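Local structure of Zn-dependent hydrolase, glyoxylase (Echinicola vietnamensis, 6T5K) at residues A55-I60 / V219-G224; V68-P73 / K152-H157; D174-F179 / P214-V219. The protein probably hydrolyses beta-lactam antibiotics to substituted beta-amino acids, as a zinc-dependent class B beta-lactamase. One frame throughout, in Å; residues are numbered along the deposited sequence.

Contact 1: residues A55-I60 / V219-G224; sequences ACNGMI and VIPGHG. With ZN (zinc ion), chain H.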
loop_
_atom_site.group_PDB
_atom_site.type_symbol
_atom_site.label_atom_id
_atom_site.label_comp_id
_atom_site.label_asym_id
_atom_site.label_seq_id
_atom_site.Cartn_x
_atom_site.Cartn_y
_atom_site.Cartn_z
ATOM N N ALA A 55 4.577 5.979 -11.456
ATOM C CA ALA A 55 5.011 4.910 -10.580
ATOM C C ALA A 55 3.939 4.659 -9.534
ATOM O O ALA A 55 3.359 5.605 -8.997
ATOM C CB ALA A 55 6.332 5.295 -9.948
ATOM N N CYS A 56 3.656 3.382 -9.272
ATOM C CA CYS A 56 2.703 2.965 -8.252
ATOM C C CYS A 56 3.460 2.155 -7.215
ATOM O O CYS A 56 4.223 1.246 -7.564
ATOM C CB CYS A 56 1.595 2.102 -8.836
ATOM S SG CYS A 56 0.626 2.934 -10.120
ATOM N N ASN A 57 3.262 2.489 -5.948
ATOM C CA ASN A 57 3.949 1.826 -4.857
ATOM C C ASN A 57 3.029 0.864 -4.115
ATOM O O ASN A 57 1.847 1.141 -3.915
ATOM C CB ASN A 57 4.450 2.838 -3.825
ATOM C CG ASN A 57 5.417 3.820 -4.399
ATOM O OD1 ASN A 57 6.167 3.527 -5.356
ATOM N ND2 ASN A 57 5.429 5.010 -3.819
ATOM N N GLY A 58 3.597 -0.262 -3.692
ATOM C CA GLY A 58 3.059 -1.028 -2.593
ATOM C C GLY A 58 4.170 -1.333 -1.608
ATOM O O GLY A 58 5.314 -0.896 -1.769
ATOM N N MET A 59 3.818 -2.098 -0.590
ATOM C CA MET A 59 4.754 -2.411 0.482
ATOM C C MET A 59 4.777 -3.922 0.665
ATOM O O MET A 59 3.754 -4.582 0.507
ATOM C CB MET A 59 4.344 -1.728 1.803
ATOM C CG MET A 59 5.277 -2.074 2.977
ATOM S SD MET A 59 4.968 -1.077 4.467
ATOM C CE MET A 59 3.452 -1.807 5.064
ATOM N N ILE A 60 5.943 -4.456 0.991
ATOM C CA ILE A 60 6.093 -5.820 1.472
ATOM C C ILE A 60 6.698 -5.735 2.859
ATOM O O ILE A 60 7.700 -5.039 3.058
ATOM C CB ILE A 60 7.008 -6.663 0.567
ATOM C CG1 ILE A 60 6.713 -6.415 -0.900
ATOM C CG2 ILE A 60 6.834 -8.151 0.910
ATOM C CD1 ILE A 60 7.747 -7.005 -1.793
ATOM N N VAL A 219 7.336 6.877 5.788
ATOM C CA VAL A 219 5.989 6.934 5.232
ATOM C C VAL A 219 6.104 6.685 3.736
ATOM O O VAL A 219 6.849 7.393 3.042
ATOM C CB VAL A 219 5.336 8.304 5.512
ATOM C CG1 VAL A 219 3.972 8.424 4.846
ATOM C CG2 VAL A 219 5.196 8.516 7.008
ATOM N N ILE A 220 5.342 5.709 3.242
ATOM C CA ILE A 220 5.364 5.282 1.843
ATOM C C ILE A 220 4.052 5.730 1.205
ATOM O O ILE A 220 2.978 5.256 1.613
ATOM C CB ILE A 220 5.526 3.766 1.699
ATOM C CG1 ILE A 220 6.789 3.252 2.379
ATOM C CG2 ILE A 220 5.445 3.371 0.208
ATOM C CD1 ILE A 220 6.687 1.770 2.678
ATOM N N PRO A 221 4.080 6.655 0.253
ATOM C CA PRO A 221 2.856 7.096 -0.425
ATOM C C PRO A 221 2.514 6.122 -1.537
ATOM O O PRO A 221 3.309 5.276 -1.913
ATOM C CB PRO A 221 3.281 8.444 -1.032
ATOM C CG PRO A 221 4.743 8.201 -1.387
ATOM C CD PRO A 221 5.286 7.314 -0.303
ATOM N N GLY A 222 1.306 6.272 -2.071
ATOM C CA GLY A 222 0.865 5.409 -3.148
ATOM C C GLY A 222 1.567 5.654 -4.453
ATOM O O GLY A 222 1.612 4.747 -5.292
ATOM N N HIS A 223 2.149 6.840 -4.627
ATOM C CA HIS A 223 2.880 7.210 -5.829
ATOM C C HIS A 223 4.021 8.117 -5.397
ATOM O O HIS A 223 3.843 8.934 -4.494
ATOM C CB HIS A 223 1.949 7.949 -6.806
ATOM C CG HIS A 223 0.702 7.176 -7.143
ATOM N ND1 HIS A 223 0.664 6.190 -8.109
ATOM C CD2 HIS A 223 -0.538 7.222 -6.605
ATOM C CE1 HIS A 223 -0.553 5.665 -8.149
ATOM N NE2 HIS A 223 -1.306 6.289 -7.257
ATOM N N GLY A 224 5.181 7.980 -6.038
ATOM C CA GLY A 224 6.285 8.895 -5.776
ATOM C C GLY A 224 7.209 8.417 -4.680
ATOM O O GLY A 224 7.123 7.290 -4.188
HETATM ZN ZN ZN H . -3.250 5.553 -6.565
HETATM O O HOH W 1 8.171 5.169 -6.047
HETATM O O HOH W 2 -5.168 5.007 -7.306
HETATM O O HOH W 3 -3.622 7.818 -6.495
#
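The second zinc site of the metallo-beta-lactamase fold rests here on strand 54-63, where Ala-55 and Asn-57 hold the turn that follows strand 218-221 and carries the ligand His-223. NE2 of His-223 binds the zinc ion at 2.2 Å; Asp-104, Cys-182 and two waters complete the coordination. On the other side of the same ring, ND1 donates to the backbone O of Ala-55 (2.9 Å), which lies almost in the ring plane. With CG of His-223 anti to its carbonyl carbon (chi1 -55°) and the ring turned by chi2 of -83°, NE2 faces the metal and ND1 the strand. This bond makes Ala-55 a second-shell residue that, together with the metal bond, helps to fix the ring's rotation and would be expected to raise the electron density at NE2. SG of Cys-56 meets the ring at its edge, nearest to CE1 at 3.6 Å.

Asn-57 grips the turn at three points. Its backbone N gives a nearly straight bond (172°) to Gly-222 O, approaching from above the carbonyl plane. Both hydrogens of ND2 are spent on backbone oxygens, one on Pro-221 O and one on Gly-224 O, and each acceptor lies close to the amide plane. The side chain thereby spans the turn from one end to the other, with His-223 held in between.

Farther along the strands the chemistry becomes apolar: SD of Met-59 touches CD1 of Ile-220 at 3.8 Å, their side chains crossing at about a right angle, and both side chains also touch Val-177 and Phe-179 of strand 177-181. The oxygen of the Asn-57 amide is occupied too, because a water donates to OD1 (2.7 Å) and also to Gly-224 O (3.0 Å).

Contact 2: residues V68-P73 / K152-H157; sequences VVFDTP and KAVFVH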
loop_
_atom_site.group_PDB
_atom_site.type_symbol
_atom_site.label_atom_id
_atom_site.label_comp_id
_atom_site.label_asym_id
_atom_site.label_seq_id
_atom_site.Cartn_x
_atom_site.Cartn_y
_atom_site.Cartn_z
ATOM N N VAL A 68 3.880 -10.252 4.118
ATOM C CA VAL A 68 2.561 -9.719 3.795
ATOM C C VAL A 68 2.726 -8.588 2.793
ATOM O O VAL A 68 3.631 -7.766 2.928
ATOM C CB VAL A 68 1.858 -9.217 5.065
ATOM C CG1 VAL A 68 0.612 -8.417 4.700
ATOM C CG2 VAL A 68 1.557 -10.396 6.010
ATOM N N VAL A 69 1.882 -8.572 1.769
ATOM C CA VAL A 69 1.955 -7.579 0.705
ATOM C C VAL A 69 0.791 -6.598 0.825
ATOM O O VAL A 69 -0.358 -7.003 1.025
ATOM C CB VAL A 69 1.956 -8.268 -0.669
ATOM C CG1 VAL A 69 1.971 -7.241 -1.789
ATOM C CG2 VAL A 69 3.121 -9.233 -0.784
ATOM N N PHE A 70 1.099 -5.316 0.676
ATOM C CA PHE A 70 0.114 -4.248 0.595
ATOM C C PHE A 70 0.111 -3.739 -0.829
ATOM O O PHE A 70 1.135 -3.237 -1.307
ATOM C CB PHE A 70 0.456 -3.099 1.544
ATOM C CG PHE A 70 0.149 -3.414 2.976
ATOM C CD1 PHE A 70 0.985 -4.228 3.708
ATOM C CD2 PHE A 70 -1.019 -2.930 3.587
ATOM C CE1 PHE A 70 0.687 -4.540 5.005
ATOM C CE2 PHE A 70 -1.310 -3.274 4.864
ATOM C CZ PHE A 70 -0.436 -4.048 5.585
ATOM N N ASP A 71 -1.042 -3.881 -1.478
ATOM C CA ASP A 71 -1.325 -3.531 -2.865
ATOM C C ASP A 71 -0.659 -4.493 -3.840
ATOM O O ASP A 71 0.473 -4.958 -3.630
ATOM C CB ASP A 71 -0.945 -2.098 -3.214
ATOM C CG ASP A 71 -1.914 -1.072 -2.655
ATOM O OD1 ASP A 71 -2.847 -1.440 -1.912
ATOM O OD2 ASP A 71 -1.714 0.126 -2.959
ATOM N N THR A 72 -1.371 -4.790 -4.885
ATOM C CA THR A 72 -0.762 -5.454 -6.022
ATOM C C THR A 72 -0.281 -4.403 -7.013
ATOM O O THR A 72 -0.806 -3.284 -7.043
ATOM C CB THR A 72 -1.765 -6.355 -6.742
ATOM O OG1 THR A 72 -2.788 -5.574 -7.374
ATOM C CG2 THR A 72 -2.428 -7.313 -5.785
ATOM N N PRO A 73 0.719 -4.728 -7.822
ATOM C CA PRO A 73 0.896 -3.991 -9.077
ATOM C C PRO A 73 -0.407 -3.952 -9.872
ATOM O O PRO A 73 -1.317 -4.746 -9.622
ATOM C CB PRO A 73 1.995 -4.777 -9.798
ATOM C CG PRO A 73 2.769 -5.467 -8.672
ATOM C CD PRO A 73 1.694 -5.818 -7.663
ATOM N N LYS A 152 6.163 -11.044 14.154
ATOM C CA LYS A 152 5.680 -9.680 14.224
ATOM C C LYS A 152 4.282 -9.627 13.635
ATOM O O LYS A 152 3.696 -10.654 13.257
ATOM C CB LYS A 152 6.642 -8.768 13.460
ATOM C CG LYS A 152 8.032 -8.759 14.063
ATOM C CD LYS A 152 8.986 -7.865 13.298
ATOM C CE LYS A 152 10.435 -8.033 13.738
ATOM N NZ LYS A 152 10.550 -7.772 15.211
ATOM N N ALA A 153 3.751 -8.409 13.529
ATOM C CA ALA A 153 2.486 -8.213 12.851
ATOM C C ALA A 153 2.496 -6.882 12.124
ATOM O O ALA A 153 3.253 -5.969 12.466
ATOM C CB ALA A 153 1.320 -8.213 13.843
ATOM N N VAL A 154 1.627 -6.769 11.127
ATOM C CA VAL A 154 1.321 -5.514 10.465
ATOM C C VAL A 154 -0.166 -5.290 10.677
ATOM O O VAL A 154 -0.948 -6.238 10.778
ATOM C CB VAL A 154 1.722 -5.550 8.965
ATOM C CG1 VAL A 154 0.920 -6.629 8.198
ATOM C CG2 VAL A 154 1.649 -4.142 8.351
ATOM N N PHE A 155 -0.554 -4.021 10.733
ATOM C CA PHE A 155 -1.904 -3.599 11.080
ATOM C C PHE A 155 -2.504 -2.820 9.927
ATOM O O PHE A 155 -1.827 -2.018 9.282
ATOM C CB PHE A 155 -1.838 -2.746 12.355
ATOM C CG PHE A 155 -1.289 -3.524 13.518
ATOM C CD1 PHE A 155 -2.132 -4.267 14.327
ATOM C CD2 PHE A 155 0.081 -3.626 13.708
ATOM C CE1 PHE A 155 -1.629 -5.048 15.344
ATOM C CE2 PHE A 155 0.592 -4.414 14.710
ATOM C CZ PHE A 155 -0.260 -5.104 15.557
ATOM N N VAL A 156 -3.771 -3.075 9.653
ATOM C CA VAL A 156 -4.478 -2.369 8.602
ATOM C C VAL A 156 -5.588 -1.603 9.289
ATOM O O VAL A 156 -6.267 -2.164 10.156
ATOM C CB VAL A 156 -5.041 -3.336 7.539
ATOM C CG1 VAL A 156 -5.331 -2.547 6.271
ATOM C CG2 VAL A 156 -4.105 -4.502 7.286
ATOM N N HIS A 157 -5.723 -0.314 8.973
ATOM C CA HIS A 157 -6.598 0.537 9.768
ATOM C C HIS A 157 -7.308 1.544 8.892
ATOM O O HIS A 157 -6.680 2.159 8.035
ATOM C CB HIS A 157 -5.776 1.255 10.837
ATOM C CG HIS A 157 -6.566 1.822 11.972
ATOM N ND1 HIS A 157 -6.368 1.414 13.269
ATOM C CD2 HIS A 157 -7.507 2.792 12.019
ATOM C CE1 HIS A 157 -7.154 2.110 14.071
ATOM N NE2 HIS A 157 -7.865 2.941 13.340
#
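Phe-70 and Val-68 meet Val-154 and Val-156 in a purely apolar contact in the core of the alpha-beta/beta-alpha sandwich of the metallo-beta-lactamase superfamily, where the two central sheets pack on one another. Strand 66-70 belongs to the larger sheet and strand 152-157 to the smaller. Their axes pass 9.5 Å apart and run in similar directions, 26° from parallel, too widely spaced for backbone pairing, and the gap is filled by side chains from both.

The ring of Phe-70 does most of the bridging. Its CG lies anti to the carbonyl carbon (chi1 -76°), and the far end of the ring is pressed tip to tip against Val-154, with CZ and CE1 both close to CG2; the CZ to CG2 separation is 3.5 Å. The other methyl of Val-154, CG1, sits at the ring edge, in its plane, 3.8 Å from CE1. That methyl also receives CG1 of Val-68 at 3.9 Å, a second tip-to-tip meeting, so Val-154 is touched by both Val-68 and Phe-70. Val-154 is modelled in two conformers, so its exact methyl contacts, given here for one of them, are less certain. CE2 of Phe-70 also touches CG2 of Val-156 at 3.9 Å, the two side chains sliding past each other in opposite directions.

Val-149 of strand 144-149 packs on Val-68, Val-168 on Val-156 and Thr-99 on Phe-70. With no hydrogen bond across it, the contact depends on the shape fit and burial of methyl groups and one aromatic ring, so that the hydrophobic effect and dispersion forces hold the sheets together here.

Contact 3: residues D174-F179 / P214-V219; sequences DDQVLF and PNLRLV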
loop_
_atom_site.group_PDB
_atom_site.type_symbol
_atom_site.label_atom_id
_atom_site.label_comp_id
_atom_site.label_asym_id
_atom_site.label_seq_id
_atom_site.Cartn_x
_atom_site.Cartn_y
_atom_site.Cartn_z
ATOM N N ASP A 174 7.212 -2.208 14.273
ATOM C CA ASP A 174 8.585 -2.548 14.653
ATOM C C ASP A 174 9.607 -1.636 13.989
ATOM O O ASP A 174 10.638 -1.316 14.593
ATOM C CB ASP A 174 8.883 -3.992 14.303
ATOM C CG ASP A 174 8.090 -4.932 15.127
ATOM O OD1 ASP A 174 6.882 -4.993 14.856
ATOM O OD2 ASP A 174 8.661 -5.562 16.045
ATOM N N ASP A 175 9.374 -1.247 12.739
ATOM C CA ASP A 175 10.263 -0.324 12.046
ATOM C C ASP A 175 9.672 1.086 11.986
ATOM O O ASP A 175 10.258 1.957 11.314
ATOM C CB ASP A 175 10.533 -0.803 10.602
ATOM C CG ASP A 175 11.317 -2.106 10.515
ATOM O OD1 ASP A 175 11.730 -2.692 11.537
ATOM O OD2 ASP A 175 11.500 -2.560 9.353
ATOM N N GLN A 176 8.512 1.313 12.594
ATOM C CA GLN A 176 7.826 2.617 12.551
ATOM C C GLN A 176 7.641 3.076 11.088
ATOM O O GLN A 176 7.997 4.186 10.680
ATOM C CB GLN A 176 8.519 3.679 13.427
ATOM C CG GLN A 176 8.151 3.603 14.871
ATOM C CD GLN A 176 6.637 3.913 15.182
ATOM O OE1 GLN A 176 5.927 4.498 14.416
ATOM N NE2 GLN A 176 6.206 3.530 16.373
ATOM N N VAL A 177 6.985 2.174 10.319
ATOM C CA VAL A 177 6.733 2.382 8.903
ATOM C C VAL A 177 5.237 2.422 8.656
ATOM O O VAL A 177 4.490 1.557 9.120
ATOM C CB VAL A 177 7.350 1.243 8.070
ATOM C CG1 VAL A 177 7.001 1.404 6.571
ATOM C CG2 VAL A 177 8.836 1.200 8.248
ATOM N N LEU A 178 4.820 3.372 7.842
ATOM C CA LEU A 178 3.442 3.475 7.419
ATOM C C LEU A 178 3.388 3.345 5.913
ATOM O O LEU A 178 4.069 4.103 5.205
ATOM C CB LEU A 178 2.863 4.856 7.778
ATOM C CG LEU A 178 1.367 5.015 7.475
ATOM C CD1 LEU A 178 0.544 4.549 8.655
ATOM C CD2 LEU A 178 0.996 6.445 7.117
ATOM N N PHE A 179 2.540 2.429 5.431
ATOM C CA PHE A 179 2.132 2.427 4.032
ATOM C C PHE A 179 0.855 3.262 3.948
ATOM O O PHE A 179 -0.223 2.821 4.380
ATOM C CB PHE A 179 1.911 1.035 3.454
ATOM C CG PHE A 179 1.533 1.090 2.012
ATOM C CD1 PHE A 179 2.449 1.509 1.067
ATOM C CD2 PHE A 179 0.249 0.776 1.605
ATOM C CE1 PHE A 179 2.088 1.612 -0.263
ATOM C CE2 PHE A 179 -0.125 0.885 0.286
ATOM C CZ PHE A 179 0.804 1.280 -0.662
ATOM N N PRO A 214 2.624 9.218 15.956
ATOM C CA PRO A 214 3.563 10.340 16.033
ATOM C C PRO A 214 5.019 9.945 15.928
ATOM O O PRO A 214 5.863 10.815 15.662
ATOM C CB PRO A 214 3.267 10.957 17.405
ATOM C CG PRO A 214 2.686 9.788 18.195
ATOM C CD PRO A 214 1.862 9.024 17.190
ATOM N N ASN A 215 5.333 8.661 16.061
ATOM C CA ASN A 215 6.713 8.213 16.065
ATOM C C ASN A 215 7.157 7.635 14.738
ATOM O O ASN A 215 8.257 7.081 14.661
ATOM C CB ASN A 215 6.930 7.181 17.169
ATOM C CG ASN A 215 6.474 7.690 18.515
ATOM O OD1 ASN A 215 5.611 7.089 19.186
ATOM N ND2 ASN A 215 6.981 8.858 18.885
ATOM N N LEU A 216 6.349 7.767 13.692
ATOM C CA LEU A 216 6.724 7.197 12.408
ATOM C C LEU A 216 8.089 7.700 11.959
ATOM O O LEU A 216 8.400 8.896 12.043
ATOM C CB LEU A 216 5.697 7.539 11.346
ATOM C CG LEU A 216 4.414 6.735 11.465
ATOM C CD1 LEU A 216 3.361 7.356 10.563
ATOM C CD2 LEU A 216 4.653 5.287 11.101
ATOM N N ARG A 217 8.852 6.789 11.357
ATOM C CA ARG A 217 10.126 7.117 10.744
ATOM C C ARG A 217 10.089 7.093 9.238
ATOM O O ARG A 217 10.881 7.792 8.607
ATOM C CB ARG A 217 11.215 6.151 11.220
ATOM C CG ARG A 217 11.399 6.245 12.700
ATOM C CD ARG A 217 12.735 5.762 13.166
ATOM N NE ARG A 217 12.805 4.313 13.148
ATOM C CZ ARG A 217 12.357 3.514 14.117
ATOM N NH1 ARG A 217 11.771 4.018 15.187
ATOM N NH2 ARG A 217 12.504 2.197 14.010
ATOM N N LEU A 218 9.201 6.292 8.657
ATOM C CA LEU A 218 9.142 6.133 7.213
ATOM C C LEU A 218 7.684 6.079 6.801
ATOM O O LEU A 218 6.900 5.326 7.391
ATOM C CB LEU A 218 9.869 4.854 6.750
ATOM C CG LEU A 218 9.902 4.544 5.239
ATOM C CD1 LEU A 218 10.795 5.496 4.497
ATOM C CD2 LEU A 218 10.366 3.114 5.080
ATOM N N VAL A 219 7.336 6.877 5.788
ATOM C CA VAL A 219 5.989 6.934 5.232
ATOM C C VAL A 219 6.104 6.685 3.736
ATOM O O VAL A 219 6.849 7.393 3.042
ATOM C CB VAL A 219 5.336 8.304 5.512
ATOM C CG1 VAL A 219 3.972 8.424 4.846
ATOM C CG2 VAL A 219 5.196 8.516 7.008
HETATM O O HOH W 4 4.006 5.964 15.543
#
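Gln-176 O stands at the centre of this contact, accepting two hydrogen bonds from consecutive backbone amides: Arg-217 N at 2.8 Å and Leu-218 N at 3.2 Å. Both donors lie in the carbonyl plane. Two residues on from Gln-176, Leu-178 N donates to Leu-218 O (2.9 Å), and the strands become parallel neighbours, Val-177 beside Leu-218 and Leu-178 beside Val-219. This is the pairing within a beta-alpha-beta unit in which helix 201-212 connects strand 177-181 to strand 218-221, the outermost strand of its sheet.

Side chains follow the pairing on both faces. CG2 of Val-177 and CD2 of Leu-218 lie side by side, pointing the same way, on the face where Met-59 of strand 54-63 packs against Val-177. On the other face CB of Leu-178 meets CD1 of Leu-216 at 3.8 Å, and Leu-232 of helix 230-239 packs over both.

Toward the surface the side chain of Gln-176 bends at chi2 (-65°) and passes over the backbone of Asn-215. The amide nitrogen of Leu-216 is close to OE1 but badly angled for a bond; instead a water donates to OE1 (2.7 Å) and accepts from Asn-215 N. The guanidinium of Arg-217 lies with one face over Gln-176, whose CB is 3.7 Å above its plane, toward the rim. Asp-175 O is over a face as well, while the Asp-175 carboxylate turns to Ser-36 OG and His-38 N.

Gln-176 and Val-177 together face Phe-172, forming a G1 beta bulge, with Gln-176 in a left-handed backbone conformation. The chemistry is thus graded: main-chain bonds set the register, leucines and valines seal the inner part, and a water bridge with the flat of an arginine finishes the solvent-facing end.

How the contacts relate
Contacts 1 and 2 are buried near the centre of the chain, whereas contact 3 runs out to the surface. Contacts 1 and 2 lie on adjacent strands of the larger sheet, where Met-59 O and Phe-70 N probably hydrogen bond at 2.8 Å. Contacts 1 and 3 share Val-219 and strand 218-221; Phe-179 of 174-179 packs on both Met-59 and Phe-70, bringing all three together. Contacts 1 and 2 each join the two sheets, one largely by polar bonds beside the zinc, the other by methyls and a ring, while contact 3 works within the smaller sheet. A salt bridge from Lys-152 to Asp-174 ties contact 2 to contact 3.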